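Local atomic coordinates of ATP-dependent RNA helicase HrpB (Escherichia coli, PDB entry 6EUD), a protein that hydrolyses ATP to ADP and phosphate as a DEAH/RHA-type RNA helicase and binds single-stranded RNA. Residues Arg512-Asp524 with Leu540-Leu552. Sequence-based numbering, arbitrary orientation.
Sequences RYQLANGMGAMLD and LLQGSASPDARIL
Strands 520-522 and 548-552 run parallel, their axes 4.4 Å apart at 41°, and four backbone hydrogen bonds join them: G520 N to P547 O, A549 N to G520 O, M522 N to A549 O and I551 N to M522 O. The last is the straightest, at 167°. A521 and A549 form a bridge with both methyls on one face, where L540 CD2 approaches A521 CB at 4.2 Å. In I551, CG1 is anti to the carbonyl carbon (chi1 -64°) and the chain runs on extended, so that CD1 passes A521 CB (3.7 Å) and meets CD2 of Y513 (3.9 Å), the two side chains crossing at about a right angle. L523 CD1 packs against I551 CB at 3.6 Å. Cutting I551 back to an alanine would probably leave a gap beside Y513 CD2 and A521 CB. L515 and L540 meet tip to tip, CD1 to CD1 at 3.5 Å. M519 lies against the P547 carbonyl, CB 3.3 Å from O, and its bent chain brings CE to A549 CB (3.9 Å); L307 of strand 307-314 also touches M519 and L540. Residues 512-522 form one hairpin, and the end of strand 534-542 turns back into 548-552 in a second. Strand 503-506 pairs with both 512-515 and 534-542, closing a five-stranded OB-fold barrel, as in DEAH/RHA helicases, with 520-522 against 548-552 (strands 3 and 5) its one parallel pairing.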
loop_
_atom_site.group_PDB
_atom_site.type_symbol
_atom_site.label_atom_id
_atom_site.label_comp_id
_atom_site.label_asym_id
_atom_site.label_seq_id
_atom_site.Cartn_x
_atom_site.Cartn_y
_atom_site.Cartn_z
ATOM N N ARG A 512 4.466 -14.555 24.149
ATOM C CA ARG A 512 4.036 -13.211 23.771
ATOM C C ARG A 512 5.223 -12.281 23.609
ATOM O O ARG A 512 5.988 -12.038 24.555
ATOM C CB ARG A 512 3.057 -12.602 24.786
ATOM C CG ARG A 512 1.843 -11.951 24.117
ATOM C CD ARG A 512 1.079 -11.022 25.048
ATOM N NE ARG A 512 0.833 -11.630 26.349
ATOM C CZ ARG A 512 0.588 -10.946 27.460
ATOM N NH1 ARG A 512 0.546 -9.621 27.433
ATOM N NH2 ARG A 512 0.378 -11.591 28.597
ATOM N N TYR A 513 5.348 -11.744 22.397
ATOM C CA TYR A 513 6.450 -10.864 22.056
ATOM C C TYR A 513 5.955 -9.527 21.523
ATOM O O TYR A 513 4.882 -9.434 20.925
ATOM C CB TYR A 513 7.360 -11.542 21.018
ATOM C CG TYR A 513 8.142 -12.714 21.578
ATOM C CD1 TYR A 513 9.366 -12.506 22.205
ATOM C CD2 TYR A 513 7.660 -14.026 21.478
ATOM C CE1 TYR A 513 10.091 -13.554 22.728
ATOM C CE2 TYR A 513 8.387 -15.087 22.001
ATOM C CZ TYR A 513 9.601 -14.840 22.626
ATOM O OH TYR A 513 10.346 -15.865 23.153
ATOM N N GLN A 514 6.745 -8.485 21.736
ATOM C CA GLN A 514 6.532 -7.238 21.010
ATOM C C GLN A 514 7.714 -6.978 20.075
ATOM O O GLN A 514 8.889 -7.147 20.468
ATOM C CB GLN A 514 6.341 -6.066 21.972
ATOM C CG GLN A 514 6.052 -4.757 21.264
ATOM C CD GLN A 514 5.789 -3.605 22.216
ATOM O OE1 GLN A 514 6.497 -3.419 23.216
ATOM N NE2 GLN A 514 4.753 -2.824 21.913
ATOM N N LEU A 515 7.421 -6.581 18.839
ATOM C CA LEU A 515 8.498 -6.270 17.893
ATOM C C LEU A 515 8.968 -4.824 18.067
ATOM O O LEU A 515 8.251 -3.996 18.642
ATOM C CB LEU A 515 8.052 -6.514 16.450
ATOM C CG LEU A 515 7.544 -7.917 16.093
ATOM C CD1 LEU A 515 7.318 -8.017 14.607
ATOM C CD2 LEU A 515 8.500 -9.003 16.553
ATOM N N ALA A 516 10.168 -4.522 17.576
ATOM C CA ALA A 516 10.725 -3.175 17.678
ATOM C C ALA A 516 9.823 -2.116 17.024
ATOM O O ALA A 516 9.876 -0.940 17.383
ATOM C CB ALA A 516 12.130 -3.122 17.060
ATOM N N ASN A 517 8.996 -2.529 16.072
ATOM C CA ASN A 517 8.142 -1.577 15.382
ATOM C C ASN A 517 6.835 -1.404 16.162
ATOM O O ASN A 517 5.914 -0.711 15.728
ATOM C CB ASN A 517 7.888 -2.030 13.942
ATOM C CG ASN A 517 7.067 -3.292 13.867
ATOM O OD1 ASN A 517 6.753 -3.906 14.889
ATOM N ND2 ASN A 517 6.725 -3.705 12.648
ATOM N N GLY A 518 6.773 -2.069 17.314
ATOM C CA GLY A 518 5.715 -1.855 18.279
ATOM C C GLY A 518 4.602 -2.872 18.225
ATOM O O GLY A 518 3.764 -2.914 19.123
ATOM N N MET A 519 4.577 -3.690 17.182
ATOM C CA MET A 519 3.475 -4.630 17.020
ATOM C C MET A 519 3.676 -5.892 17.860
ATOM O O MET A 519 4.768 -6.152 18.377
ATOM C CB MET A 519 3.331 -5.023 15.566
ATOM C CG MET A 519 4.407 -6.017 15.165
ATOM S SD MET A 519 4.251 -6.670 13.505
ATOM C CE MET A 519 2.546 -7.251 13.488
ATOM N N GLY A 520 2.617 -6.690 17.956
ATOM C CA GLY A 520 2.645 -7.922 18.723
ATOM C C GLY A 520 2.947 -9.148 17.884
ATOM O O GLY A 520 2.411 -9.330 16.786
ATOM N N ALA A 521 3.816 -9.996 18.416
ATOM C CA ALA A 521 4.222 -11.213 17.728
ATOM C C ALA A 521 4.030 -12.402 18.650
ATOM O O ALA A 521 4.406 -12.359 19.828
ATOM C CB ALA A 521 5.677 -11.120 17.266
ATOM N N MET A 522 3.453 -13.467 18.110
ATOM C CA MET A 522 3.108 -14.614 18.927
ATOM C C MET A 522 3.854 -15.869 18.529
ATOM O O MET A 522 3.915 -16.233 17.351
ATOM C CB MET A 522 1.605 -14.878 18.856
ATOM C CG MET A 522 0.773 -13.730 19.389
ATOM S SD MET A 522 1.182 -13.317 21.095
ATOM C CE MET A 522 0.643 -14.781 21.970
ATOM N N LEU A 523 4.395 -16.544 19.530
ATOM C CA LEU A 523 4.935 -17.873 19.329
ATOM C C LEU A 523 4.228 -18.864 20.271
ATOM O O LEU A 523 3.761 -18.481 21.353
ATOM C CB LEU A 523 6.442 -17.855 19.557
ATOM C CG LEU A 523 7.304 -18.939 18.924
ATOM C CD1 LEU A 523 7.113 -18.954 17.420
ATOM C CD2 LEU A 523 8.747 -18.660 19.281
ATOM N N ASP A 524 4.120 -20.120 19.843
ATOM C CA ASP A 524 3.558 -21.179 20.680
ATOM C C ASP A 524 4.274 -21.220 22.024
ATOM O O ASP A 524 5.499 -21.162 22.087
ATOM C CB ASP A 524 3.667 -22.541 19.987
ATOM C CG ASP A 524 2.938 -23.646 20.743
ATOM O OD1 ASP A 524 1.785 -23.947 20.368
ATOM O OD2 ASP A 524 3.506 -24.218 21.703
ATOM N N LEU A 540 7.044 -13.560 9.456
ATOM C CA LEU A 540 5.875 -13.325 10.299
ATOM C C LEU A 540 4.558 -13.457 9.554
ATOM O O LEU A 540 4.377 -12.851 8.489
ATOM C CB LEU A 540 5.937 -11.926 10.909
ATOM C CG LEU A 540 7.088 -11.628 11.850
ATOM C CD1 LEU A 540 7.449 -10.158 11.802
ATOM C CD2 LEU A 540 6.691 -12.048 13.246
ATOM N N LEU A 541 3.624 -14.199 10.146
ATOM C CA LEU A 541 2.281 -14.339 9.585
ATOM C C LEU A 541 1.251 -13.525 10.368
ATOM O O LEU A 541 0.805 -13.926 11.442
ATOM C CB LEU A 541 1.869 -15.815 9.548
ATOM C CG LEU A 541 0.460 -16.085 9.002
ATOM C CD1 LEU A 541 0.253 -15.434 7.626
ATOM C CD2 LEU A 541 0.187 -17.587 8.937
ATOM N N GLN A 542 0.877 -12.380 9.814
ATOM C CA GLN A 542 -0.096 -11.485 10.433
ATOM C C GLN A 542 -1.499 -12.042 10.279
ATOM O O GLN A 542 -1.952 -12.250 9.153
ATOM C CB GLN A 542 0.002 -10.095 9.802
ATOM C CG GLN A 542 -0.786 -9.016 10.487
ATOM C CD GLN A 542 -0.370 -7.625 10.028
ATOM O OE1 GLN A 542 0.750 -7.419 9.554
ATOM N NE2 GLN A 542 -1.277 -6.664 10.157
ATOM N N GLY A 543 -2.167 -12.295 11.409
ATOM C CA GLY A 543 -3.532 -12.804 11.428
ATOM C C GLY A 543 -4.463 -12.003 10.536
ATOM O O GLY A 543 -5.026 -12.529 9.577
ATOM N N SER A 544 -4.624 -10.726 10.862
ATOM C CA SER A 544 -5.209 -9.768 9.935
ATOM C C SER A 544 -4.976 -8.360 10.476
ATOM O O SER A 544 -4.016 -8.138 11.212
ATOM C CB SER A 544 -6.701 -10.034 9.715
ATOM O OG SER A 544 -7.106 -9.607 8.424
ATOM N N ALA A 545 -5.875 -7.436 10.132
ATOM C CA ALA A 545 -5.730 -5.995 10.389
ATOM C C ALA A 545 -5.167 -5.627 11.760
ATOM O O ALA A 545 -4.522 -4.592 11.908
ATOM C CB ALA A 545 -7.076 -5.308 10.194
ATOM N N SER A 546 -5.427 -6.468 12.757
ATOM C CA SER A 546 -4.864 -6.300 14.094
ATOM C C SER A 546 -3.338 -6.450 14.070
ATOM O O SER A 546 -2.828 -7.487 13.633
ATOM C CB SER A 546 -5.494 -7.320 15.050
ATOM O OG SER A 546 -4.631 -7.641 16.125
ATOM N N PRO A 547 -2.597 -5.422 14.545
ATOM C CA PRO A 547 -1.124 -5.453 14.520
ATOM C C PRO A 547 -0.524 -6.588 15.365
ATOM O O PRO A 547 0.365 -6.349 16.186
ATOM C CB PRO A 547 -0.731 -4.078 15.088
ATOM C CG PRO A 547 -1.901 -3.649 15.895
ATOM C CD PRO A 547 -3.103 -4.181 15.156
ATOM N N ASP A 548 -1.020 -7.807 15.145
ATOM C CA ASP A 548 -0.538 -9.014 15.801
ATOM C C ASP A 548 -0.224 -10.065 14.757
ATOM O O ASP A 548 -0.989 -10.258 13.810
ATOM C CB ASP A 548 -1.566 -9.552 16.798
ATOM C CG ASP A 548 -1.438 -8.912 18.162
ATOM O OD1 ASP A 548 -0.837 -9.548 19.052
ATOM O OD2 ASP A 548 -1.925 -7.776 18.348
ATOM N N ALA A 549 0.896 -10.753 14.936
ATOM C CA ALA A 549 1.353 -11.726 13.954
ATOM C C ALA A 549 1.948 -12.964 14.614
ATOM O O ALA A 549 2.443 -12.902 15.741
ATOM C CB ALA A 549 2.373 -11.086 13.026
ATOM N N ARG A 550 1.886 -14.093 13.913
ATOM C CA ARG A 550 2.542 -15.299 14.380
ATOM C C ARG A 550 3.997 -15.335 13.888
ATOM O O ARG A 550 4.310 -14.924 12.766
ATOM C CB ARG A 550 1.785 -16.543 13.910
ATOM C CG ARG A 550 2.224 -17.813 14.603
ATOM C CD ARG A 550 1.295 -18.971 14.281
ATOM N NE ARG A 550 1.503 -19.477 12.930
ATOM C CZ ARG A 550 1.407 -20.761 12.596
ATOM N NH1 ARG A 550 1.093 -21.663 13.518
ATOM N NH2 ARG A 550 1.617 -21.143 11.342
ATOM N N ILE A 551 4.886 -15.824 14.737
ATOM C CA ILE A 551 6.287 -15.952 14.372
ATOM C C ILE A 551 6.510 -17.288 13.678
ATOM O O ILE A 551 6.235 -18.332 14.254
ATOM C CB ILE A 551 7.183 -15.816 15.615
ATOM C CG1 ILE A 551 7.037 -14.405 16.199
ATOM C CG2 ILE A 551 8.628 -16.108 15.274
ATOM C CD1 ILE A 551 7.712 -14.230 17.542
ATOM N N LEU A 552 6.990 -17.243 12.433
ATOM C CA LEU A 552 7.161 -18.452 11.626
ATOM C C LEU A 552 8.611 -18.919 11.619
ATOM O O LEU A 552 8.878 -20.112 11.767
ATOM C CB LEU A 552 6.683 -18.215 10.193
ATOM C CG LEU A 552 5.234 -17.785 9.955
ATOM C CD1 LEU A 552 5.016 -17.581 8.477
ATOM C CD2 LEU A 552 4.240 -18.819 10.512
#